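Local coordinates for molybdopterin adenylyltransferase (Helicobacter pylori, PDB 4XCW), which probably adenylylates molybdopterin with ATP during molybdenum cofactor biosynthesis, at residues V21-L25 and H45-V49. Residues are numbered along the deposited sequence; the frame is centred on the assembly and turned at random.
Sequences VYEDL and HYEIV
A short loop running into a helix meets an edge strand of the sheet within this chain: Tyr46 and Ile48 of the strand meet Glu23 and Asp24 of the loop, with one bridging water, burying just 135 Å² in all. Residues 21-25 form no strand: Tyr22 has positive phi (61/20) and starts a type I beta turn through Glu23 (-72/-9) and Asp24 (-107/-4) to Leu25, closed by a weak hydrogen bond from Leu25 N to Tyr22 O (3.4 Å). Residues 45-49 are extended; the closest CA atoms, of Glu23 and Ile48, are 9.0 Å apart, so side chains and solvent span the gap. Along the strand, His45 faces the other way and stacks on Tyr67. Tyr46 (chi1 t) points at the turn, and its OH lies 3.4 Å from Asp24 OD1 and 3.8 Å from Glu23 O. One water bridges the latter pair, donating to Glu23 O at 2.9 Å and hydrogen-bonding Tyr46 OH at 2.9 Å, which links a turn carbonyl to the phenol. Glu47 turns to the opposite side of the strand, where it forms a salt bridge with Lys62 and a hydrogen bond with Ser59. Ile48 (m, t) again points at the turn, its CD1 packing 4.1 Å from Asp24 OD1 and 4.2 Å from Glu23 CG; the poorly ordered Glu23 carboxylate is bound by Ser14. Val49 packs against helix 53-66. This is a sparse surface contact, partly direct and partly through water, in the alpha/beta fold of the probable molybdopterin-binding domain: the loop connects strand 6-13 to helix 25-37, strand 42-49 runs parallel to strand 6-13, and helix 53-66 covers the sheet face opposite the turn.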
loop_
_atom_site.group_PDB
_atom_site.type_symbol
_atom_site.label_atom_id
_atom_site.label_comp_id
_atom_site.label_asym_id
_atom_site.label_seq_id
_atom_site.Cartn_x
_atom_site.Cartn_y
_atom_site.Cartn_z
ATOM N N VAL B 21 20.864 -28.981 2.421
ATOM C CA VAL B 21 20.613 -29.084 3.853
ATOM C C VAL B 21 20.247 -27.679 4.327
ATOM O O VAL B 21 20.126 -26.768 3.508
ATOM C CB VAL B 21 21.826 -29.635 4.636
ATOM C CG1 VAL B 21 22.249 -30.989 4.081
ATOM C CG2 VAL B 21 22.987 -28.653 4.603
ATOM N N TYR B 22 20.061 -27.507 5.633
ATOM C CA TYR B 22 19.610 -26.231 6.203
ATOM C C TYR B 22 18.238 -25.814 5.666
ATOM O O TYR B 22 17.871 -24.641 5.737
ATOM C CB TYR B 22 20.611 -25.100 5.927
ATOM C CG TYR B 22 22.063 -25.436 6.167
ATOM C CD1 TYR B 22 22.462 -26.136 7.297
ATOM C CD2 TYR B 22 23.040 -25.040 5.261
ATOM C CE1 TYR B 22 23.795 -26.437 7.516
ATOM C CE2 TYR B 22 24.372 -25.337 5.470
ATOM C CZ TYR B 22 24.745 -26.035 6.598
ATOM O OH TYR B 22 26.072 -26.332 6.806
ATOM N N GLU B 23 17.482 -26.770 5.133
ATOM C CA GLU B 23 16.165 -26.477 4.573
ATOM C C GLU B 23 15.156 -26.161 5.681
ATOM O O GLU B 23 14.042 -25.707 5.417
ATOM C CB GLU B 23 15.677 -27.655 3.720
ATOM C CG GLU B 23 14.448 -27.360 2.864
ATOM C CD GLU B 23 14.800 -26.812 1.495
ATOM O OE1 GLU B 23 15.749 -27.329 0.871
ATOM O OE2 GLU B 23 14.123 -25.865 1.042
ATOM N N ASP B 24 15.564 -26.385 6.926
ATOM C CA ASP B 24 14.677 -26.206 8.068
ATOM C C ASP B 24 14.985 -24.962 8.899
ATOM O O ASP B 24 14.258 -24.663 9.843
ATOM C CB ASP B 24 14.736 -27.439 8.971
ATOM C CG ASP B 24 13.840 -28.563 8.490
ATOM O OD1 ASP B 24 13.428 -28.541 7.311
ATOM O OD2 ASP B 24 13.547 -29.470 9.297
ATOM N N LEU B 25 16.049 -24.243 8.553
ATOM C CA LEU B 25 16.519 -23.124 9.374
ATOM C C LEU B 25 15.463 -22.045 9.609
ATOM O O LEU B 25 15.282 -21.580 10.736
ATOM C CB LEU B 25 17.758 -22.479 8.746
ATOM C CG LEU B 25 19.103 -23.173 8.970
ATOM C CD1 LEU B 25 20.251 -22.240 8.596
ATOM C CD2 LEU B 25 19.235 -23.663 10.408
ATOM N N HIS B 45 2.030 -26.667 12.903
ATOM C CA HIS B 45 1.716 -27.439 11.709
ATOM C C HIS B 45 2.633 -27.004 10.580
ATOM O O HIS B 45 2.363 -26.012 9.907
ATOM C CB HIS B 45 0.252 -27.249 11.316
ATOM C CG HIS B 45 -0.709 -27.642 12.392
ATOM N ND1 HIS B 45 -1.160 -28.935 12.552
ATOM C CD2 HIS B 45 -1.295 -26.915 13.373
ATOM C CE1 HIS B 45 -1.987 -28.985 13.580
ATOM N NE2 HIS B 45 -2.087 -27.773 14.096
ATOM N N TYR B 46 3.714 -27.751 10.386
ATOM C CA TYR B 46 4.767 -27.352 9.461
ATOM C C TYR B 46 4.706 -28.150 8.166
ATOM O O TYR B 46 4.527 -29.365 8.187
ATOM C CB TYR B 46 6.136 -27.528 10.121
ATOM C CG TYR B 46 7.316 -27.312 9.196
ATOM C CD1 TYR B 46 7.667 -26.036 8.771
ATOM C CD2 TYR B 46 8.092 -28.383 8.764
ATOM C CE1 TYR B 46 8.752 -25.833 7.935
ATOM C CE2 TYR B 46 9.180 -28.189 7.929
ATOM C CZ TYR B 46 9.503 -26.910 7.517
ATOM O OH TYR B 46 10.583 -26.706 6.688
ATOM N N GLU B 47 4.853 -27.456 7.043
ATOM C CA GLU B 47 4.864 -28.096 5.735
ATOM C C GLU B 47 5.824 -27.387 4.799
ATOM O O GLU B 47 5.894 -26.159 4.788
ATOM C CB GLU B 47 3.466 -28.103 5.113
ATOM C CG GLU B 47 2.523 -29.134 5.689
ATOM C CD GLU B 47 1.263 -29.291 4.861
ATOM O OE1 GLU B 47 0.422 -30.140 5.223
ATOM O OE2 GLU B 47 1.117 -28.569 3.851
ATOM N N ILE B 48 6.562 -28.169 4.023
ATOM C CA ILE B 48 7.382 -27.638 2.947
ATOM C C ILE B 48 6.624 -27.827 1.644
ATOM O O ILE B 48 6.228 -28.940 1.309
ATOM C CB ILE B 48 8.752 -28.339 2.856
ATOM C CG1 ILE B 48 9.436 -28.353 4.222
ATOM C CG2 ILE B 48 9.634 -27.659 1.814
ATOM C CD1 ILE B 48 10.829 -28.963 4.201
ATOM N N VAL B 49 6.419 -26.740 0.915
ATOM C CA VAL B 49 5.638 -26.786 -0.315
ATOM C C VAL B 49 6.406 -26.153 -1.476
ATOM O O VAL B 49 7.061 -25.124 -1.309
ATOM C CB VAL B 49 4.276 -26.081 -0.117
ATOM C CG1 VAL B 49 3.513 -25.965 -1.427
ATOM C CG2 VAL B 49 3.452 -26.846 0.897
HETATM O O HOH W 1 12.018 -24.168 6.785
#